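Local coordinates for hypothetical protein SA0798 (PDB 1XG8) that is of unknown function but adopts a thioredoxin-like fold, consistent with a possible role in thiol redox chemistry, at residues Lys29-Trp34 against Phe79-Thr84; Glu88-Gly93 against Thr101-Gln106. All coordinates share one frame; numbering follows the deposited sequence.

How the contacts relate
Contacts 1 and 2 occupy neighbouring strands of one mixed sheet and follow each other along the chain, their centres about 12 Å apart. Strand 82-85 belongs to contact 1 and the antiparallel edge strand 88-92 to contact 2; probable backbone hydrogen bonds join them, Ile83 N to Ala91 O at 2.6 Å and Gly93 N to Pro81 O at 2.7 Å. The Leu82 side chain also lies against Asp92. Contact 1 seats helix 28-42 against the sheet, and contact 2 brings helix 97-110 against its last strand. Tyr80, next to cis-Pro81, touches Cys19, consistent with contact 1 lying close to the place where thioredoxin-like proteins carry their redox site.

Contact 1. Residues Lys29-Trp34 against Phe79-Thr84; sequences KDIYDW and FYPLIT
Ile31 of helix 28-42 meets Pro81 and Ile83 in a small, wholly apolar contact inside the protein, where the first half of the helix lies on the sheet at the start of strand 82-85. All three side chains are buried, the two segments hide 136 Å² from each other, and no hydrogen bond crosses. Ile31 divides its branches between two partners. Its CG1 reaches the proline ring, 3.7 Å from Pro81 CG. A chi1 of -67° sets CG1 beside the backbone N and leaves CG2 anti to it, where CG2 faces Ile83 CD1, also at 3.7 Å. Both pairs of side chains cross at about a right angle. The far branch of Ile83 is extended, chi2 -168°, which carries CD1 out to the helix. Ile83 also touches Leu35, one turn further along helix 28-42, and Pro81 touches Ser28. Leu82, between Pro81 and Ile83, points away from helix 28-42 and packs on Phe69 and Ile73 of helix 64-74, evidence that the strand separates two helical layers. A cis peptide bond precedes Pro81. A cis-proline leading into the third strand, with the first helix packed beside it, is a hallmark of the thioredoxin fold.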
loop_
_atom_site.group_PDB
_atom_site.type_symbol
_atom_site.label_atom_id
_atom_site.label_comp_id
_atom_site.label_asym_id
_atom_site.label_seq_id
_atom_site.Cartn_x
_atom_site.Cartn_y
_atom_site.Cartn_z
ATOM N N LYS A 29 6.959 -5.128 -6.390
ATOM C CA LYS A 29 6.256 -5.099 -7.669
ATOM C C LYS A 29 5.183 -6.182 -7.760
ATOM O O LYS A 29 4.143 -5.971 -8.376
ATOM C CB LYS A 29 7.243 -5.236 -8.829
ATOM C CG LYS A 29 8.199 -4.053 -8.990
ATOM C CD LYS A 29 9.127 -4.263 -10.182
ATOM C CE LYS A 29 10.098 -3.109 -10.341
ATOM N NZ LYS A 29 10.945 -3.252 -11.568
ATOM N N ASP A 30 5.426 -7.335 -7.142
ATOM C CA ASP A 30 4.440 -8.416 -7.154
ATOM C C ASP A 30 3.167 -7.920 -6.468
ATOM O O ASP A 30 2.064 -8.032 -7.017
ATOM C CB ASP A 30 4.951 -9.659 -6.406
ATOM C CG ASP A 30 6.150 -10.313 -7.083
ATOM O OD1 ASP A 30 6.205 -10.325 -8.333
ATOM O OD2 ASP A 30 7.032 -10.829 -6.360
ATOM N N ILE A 31 3.342 -7.387 -5.258
ATOM C CA ILE A 31 2.255 -6.845 -4.445
ATOM C C ILE A 31 1.514 -5.745 -5.206
ATOM O O ILE A 31 0.280 -5.701 -5.225
ATOM C CB ILE A 31 2.814 -6.260 -3.125
ATOM C CG1 ILE A 31 3.364 -7.393 -2.248
ATOM C CG2 ILE A 31 1.742 -5.438 -2.406
ATOM C CD1 ILE A 31 2.327 -8.437 -1.816
ATOM N N TYR A 32 2.275 -4.859 -5.835
ATOM C CA TYR A 32 1.684 -3.771 -6.590
ATOM C C TYR A 32 0.843 -4.308 -7.747
ATOM O O TYR A 32 -0.220 -3.783 -8.054
ATOM C CB TYR A 32 2.790 -2.853 -7.098
ATOM C CG TYR A 32 2.313 -1.668 -7.904
ATOM C CD1 TYR A 32 2.201 -1.746 -9.292
ATOM C CD2 TYR A 32 2.009 -0.455 -7.285
ATOM C CE1 TYR A 32 1.808 -0.642 -10.049
ATOM C CE2 TYR A 32 1.611 0.656 -8.033
ATOM C CZ TYR A 32 1.522 0.555 -9.415
ATOM O OH TYR A 32 1.213 1.662 -10.172
ATOM N N ASP A 33 1.310 -5.366 -8.387
ATOM C CA ASP A 33 0.560 -5.939 -9.494
ATOM C C ASP A 33 -0.614 -6.769 -9.009
ATOM O O ASP A 33 -1.620 -6.893 -9.700
ATOM C CB ASP A 33 1.467 -6.818 -10.344
ATOM C CG ASP A 33 2.427 -6.013 -11.176
ATOM O OD1 ASP A 33 3.375 -6.616 -11.727
ATOM O OD2 ASP A 33 2.224 -4.781 -11.283
ATOM N N TRP A 34 -0.467 -7.349 -7.823
ATOM C CA TRP A 34 -1.496 -8.188 -7.218
ATOM C C TRP A 34 -2.638 -7.354 -6.662
ATOM O O TRP A 34 -3.810 -7.667 -6.844
ATOM C CB TRP A 34 -0.851 -8.991 -6.104
ATOM C CG TRP A 34 -1.779 -9.554 -5.099
ATOM C CD1 TRP A 34 -2.520 -10.694 -5.211
ATOM C CD2 TRP A 34 -1.982 -9.068 -3.767
ATOM N NE1 TRP A 34 -3.157 -10.957 -4.026
ATOM C CE2 TRP A 34 -2.844 -9.976 -3.122
ATOM C CE3 TRP A 34 -1.511 -7.956 -3.055
ATOM C CZ2 TRP A 34 -3.246 -9.810 -1.791
ATOM C CZ3 TRP A 34 -1.910 -7.788 -1.729
ATOM C CH2 TRP A 34 -2.768 -8.712 -1.112
ATOM N N PHE A 79 8.769 -1.938 7.096
ATOM C CA PHE A 79 9.367 -2.752 6.045
ATOM C C PHE A 79 8.678 -2.397 4.741
ATOM O O PHE A 79 7.751 -1.586 4.708
ATOM C CB PHE A 79 9.139 -4.248 6.304
ATOM C CG PHE A 79 9.630 -4.726 7.645
ATOM C CD1 PHE A 79 9.218 -5.960 8.143
ATOM C CD2 PHE A 79 10.493 -3.953 8.416
ATOM C CE1 PHE A 79 9.656 -6.416 9.387
ATOM C CE2 PHE A 79 10.935 -4.398 9.662
ATOM C CZ PHE A 79 10.515 -5.630 10.146
ATOM N N TYR A 80 9.137 -3.006 3.657
ATOM C CA TYR A 80 8.511 -2.789 2.364
ATOM C C TYR A 80 8.460 -4.157 1.678
ATOM O O TYR A 80 9.274 -5.037 1.965
ATOM C CB TYR A 80 9.294 -1.758 1.540
ATOM C CG TYR A 80 10.656 -2.227 1.108
ATOM C CD1 TYR A 80 10.813 -3.046 -0.015
ATOM C CD2 TYR A 80 11.791 -1.873 1.831
ATOM C CE1 TYR A 80 12.061 -3.497 -0.403
ATOM C CE2 TYR A 80 13.047 -2.322 1.451
ATOM C CZ TYR A 80 13.172 -3.134 0.332
ATOM O OH TYR A 80 14.415 -3.573 -0.036
ATOM N N PRO A 81 7.495 -4.359 0.769
ATOM C CA PRO A 81 6.475 -3.382 0.362
ATOM C C PRO A 81 5.664 -2.754 1.489
ATOM O O PRO A 81 5.340 -3.408 2.471
ATOM C CB PRO A 81 5.585 -4.187 -0.585
ATOM C CG PRO A 81 5.699 -5.588 -0.040
ATOM C CD PRO A 81 7.189 -5.688 0.209
ATOM N N LEU A 82 5.365 -1.467 1.338
ATOM C CA LEU A 82 4.537 -0.751 2.298
ATOM C C LEU A 82 3.329 -0.278 1.498
ATOM O O LEU A 82 3.478 0.309 0.425
ATOM C CB LEU A 82 5.273 0.456 2.889
ATOM C CG LEU A 82 4.430 1.412 3.754
ATOM C CD1 LEU A 82 4.046 0.762 5.069
ATOM C CD2 LEU A 82 5.232 2.674 4.025
ATOM N N ILE A 83 2.137 -0.562 2.008
ATOM C CA ILE A 83 0.917 -0.155 1.337
ATOM C C ILE A 83 0.227 0.946 2.122
ATOM O O ILE A 83 0.107 0.857 3.345
ATOM C CB ILE A 83 -0.089 -1.331 1.210
ATOM C CG1 ILE A 83 0.543 -2.490 0.438
ATOM C CG2 ILE A 83 -1.352 -0.855 0.505
ATOM C CD1 ILE A 83 -0.430 -3.568 0.004
ATOM N N THR A 84 -0.196 1.998 1.429
ATOM C CA THR A 84 -0.938 3.074 2.082
ATOM C C THR A 84 -2.103 3.434 1.179
ATOM O O THR A 84 -2.002 3.332 -0.042
ATOM C CB THR A 84 -0.103 4.368 2.327
ATOM O OG1 THR A 84 0.302 4.921 1.077
ATOM C CG2 THR A 84 1.113 4.083 3.193
#

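Contact 2. Residues Glu88-Gly93 against Thr101-Gln106; sequences EYVADG and TRFIDQ
Phe103 of helix 97-110 lies against Val90, Glu88 and the backbone of Tyr89, and every contact between the two segments runs through its ring. The apolar part is a CH-pi contact: Val90 CG2 sits over one face, 3.6 Å from the ring centroid and only 10° off the normal, so the methyl is almost centred on the ring. Phe103 holds its ring on the far side of CB from the backbone N, and this sends it out to strand 88-92. Val90 also touches Ile100, one helical turn earlier, and Phe103 touches Met85 of the adjoining strand.

Two oxygens also approach the ring. Glu88 OE1 comes to the edge near the ring plane, 3.5 Å from Phe103 CZ, and the carboxylate is turned 81° against the ring. That same oxygen forms a salt bridge with Lys107, one turn beyond Phe103, so strand and helix are also joined by charge. Tyr89 O lies obliquely to the ring, 3.7 Å from Phe103 CE1.

In the backbone, strand 88-92 carries a classic beta bulge, two of its residues, Val90 and Ala91, standing opposite the single Ile83 of strand 82-85. Helix and strand segments run nearly antiparallel, at 154°, with axes 9.4 Å apart. The arrangement is the C-terminal beta-beta-alpha unit of a thioredoxin-like fold, its last helix folded back beside the edge strand.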
loop_
_atom_site.group_PDB
_atom_site.type_symbol
_atom_site.label_atom_id
_atom_site.label_comp_id
_atom_site.label_asym_id
_atom_site.label_seq_id
_atom_site.Cartn_x
_atom_site.Cartn_y
_atom_site.Cartn_z
ATOM N N GLU A 88 -2.801 6.760 4.494
ATOM C CA GLU A 88 -2.937 6.090 5.778
ATOM C C GLU A 88 -2.218 4.742 5.720
ATOM O O GLU A 88 -2.288 4.045 4.704
ATOM C CB GLU A 88 -4.414 5.869 6.104
ATOM C CG GLU A 88 -5.258 7.128 6.063
ATOM C CD GLU A 88 -6.728 6.846 6.313
ATOM O OE1 GLU A 88 -7.331 6.044 5.559
ATOM O OE2 GLU A 88 -7.283 7.430 7.267
ATOM N N TYR A 89 -1.530 4.379 6.802
ATOM C CA TYR A 89 -0.816 3.111 6.861
ATOM C C TYR A 89 -1.784 1.939 6.818
ATOM O O TYR A 89 -2.748 1.890 7.582
ATOM C CB TYR A 89 0.003 3.012 8.145
ATOM C CG TYR A 89 0.514 1.610 8.428
ATOM C CD1 TYR A 89 1.530 1.041 7.656
ATOM C CD2 TYR A 89 -0.048 0.839 9.446
ATOM C CE1 TYR A 89 1.968 -0.260 7.892
ATOM C CE2 TYR A 89 0.381 -0.457 9.691
ATOM C CZ TYR A 89 1.385 -1.001 8.913
ATOM O OH TYR A 89 1.796 -2.283 9.158
ATOM N N VAL A 90 -1.517 0.993 5.923
ATOM C CA VAL A 90 -2.354 -0.193 5.799
ATOM C C VAL A 90 -1.571 -1.463 6.132
ATOM O O VAL A 90 -1.954 -2.204 7.027
ATOM C CB VAL A 90 -2.950 -0.305 4.381
ATOM C CG1 VAL A 90 -3.675 -1.626 4.222
ATOM C CG2 VAL A 90 -3.910 0.850 4.134
ATOM N N ALA A 91 -0.466 -1.702 5.426
ATOM C CA ALA A 91 0.352 -2.899 5.649
ATOM C C ALA A 91 1.795 -2.738 5.148
ATOM O O ALA A 91 2.046 -2.036 4.170
ATOM C CB ALA A 91 -0.309 -4.107 4.958
ATOM N N ASP A 92 2.736 -3.395 5.820
ATOM C CA ASP A 92 4.144 -3.327 5.429
ATOM C C ASP A 92 4.874 -4.664 5.574
ATOM O O ASP A 92 4.661 -5.388 6.541
ATOM C CB ASP A 92 4.887 -2.246 6.246
ATOM C CG ASP A 92 5.052 -2.609 7.723
ATOM O OD1 ASP A 92 4.035 -2.855 8.392
ATOM O OD2 ASP A 92 6.200 -2.634 8.227
ATOM N N GLY A 93 5.728 -4.988 4.605
ATOM C CA GLY A 93 6.500 -6.220 4.664
ATOM C C GLY A 93 5.700 -7.460 4.332
ATOM O O GLY A 93 5.333 -7.675 3.179
ATOM N N THR A 101 -8.383 -6.071 2.923
ATOM C CA THR A 101 -9.841 -6.055 2.901
ATOM C C THR A 101 -10.482 -5.510 4.172
ATOM O O THR A 101 -11.421 -4.711 4.109
ATOM C CB THR A 101 -10.423 -7.464 2.593
ATOM O OG1 THR A 101 -9.958 -8.413 3.562
ATOM C CG2 THR A 101 -10.011 -7.902 1.194
ATOM N N ARG A 102 -9.978 -5.924 5.325
ATOM C CA ARG A 102 -10.551 -5.437 6.564
ATOM C C ARG A 102 -10.369 -3.936 6.729
ATOM O O ARG A 102 -11.182 -3.278 7.367
ATOM C CB ARG A 102 -9.959 -6.193 7.754
ATOM C CG ARG A 102 -10.439 -7.633 7.827
ATOM C CD ARG A 102 -9.856 -8.379 9.007
ATOM N NE ARG A 102 -10.326 -9.763 9.029
ATOM C CZ ARG A 102 -10.010 -10.654 9.964
ATOM N NH1 ARG A 102 -9.213 -10.318 10.971
ATOM N NH2 ARG A 102 -10.499 -11.888 9.899
ATOM N N PHE A 103 -9.303 -3.392 6.158
ATOM C CA PHE A 103 -9.052 -1.956 6.247
ATOM C C PHE A 103 -10.127 -1.207 5.449
ATOM O O PHE A 103 -10.672 -0.210 5.908
ATOM C CB PHE A 103 -7.668 -1.614 5.690
ATOM C CG PHE A 103 -7.314 -0.152 5.792
ATOM C CD1 PHE A 103 -6.760 0.362 6.959
ATOM C CD2 PHE A 103 -7.553 0.717 4.722
ATOM C CE1 PHE A 103 -6.443 1.728 7.065
ATOM C CE2 PHE A 103 -7.241 2.085 4.817
ATOM C CZ PHE A 103 -6.683 2.590 5.994
ATOM N N ILE A 104 -10.429 -1.695 4.252
ATOM C CA ILE A 104 -11.444 -1.071 3.412
ATOM C C ILE A 104 -12.844 -1.355 3.955
ATOM O O ILE A 104 -13.655 -0.434 4.111
ATOM C CB ILE A 104 -11.346 -1.576 1.958
ATOM C CG1 ILE A 104 -10.039 -1.089 1.337
ATOM C CG2 ILE A 104 -12.534 -1.076 1.134
ATOM C CD1 ILE A 104 -9.805 -1.635 -0.044
ATOM N N ASP A 105 -13.123 -2.626 4.247
ATOM C CA ASP A 105 -14.428 -3.020 4.787
ATOM C C ASP A 105 -14.800 -2.189 6.001
ATOM O O ASP A 105 -15.940 -1.744 6.138
ATOM C CB ASP A 105 -14.422 -4.492 5.183
ATOM C CG ASP A 105 -14.374 -5.406 3.989
ATOM O OD1 ASP A 105 -14.494 -4.906 2.844
ATOM O OD2 ASP A 105 -14.226 -6.631 4.192
ATOM N N GLN A 106 -13.829 -1.990 6.883
ATOM C CA GLN A 106 -14.044 -1.209 8.084
ATOM C C GLN A 106 -14.553 0.177 7.712
ATOM O O GLN A 106 -15.442 0.706 8.377
ATOM C CB GLN A 106 -12.740 -1.101 8.879
ATOM C CG GLN A 106 -12.868 -0.376 10.203
ATOM C CD GLN A 106 -13.173 1.098 10.033
ATOM O OE1 GLN A 106 -12.576 1.776 9.189
ATOM N NE2 GLN A 106 -14.096 1.610 10.839
#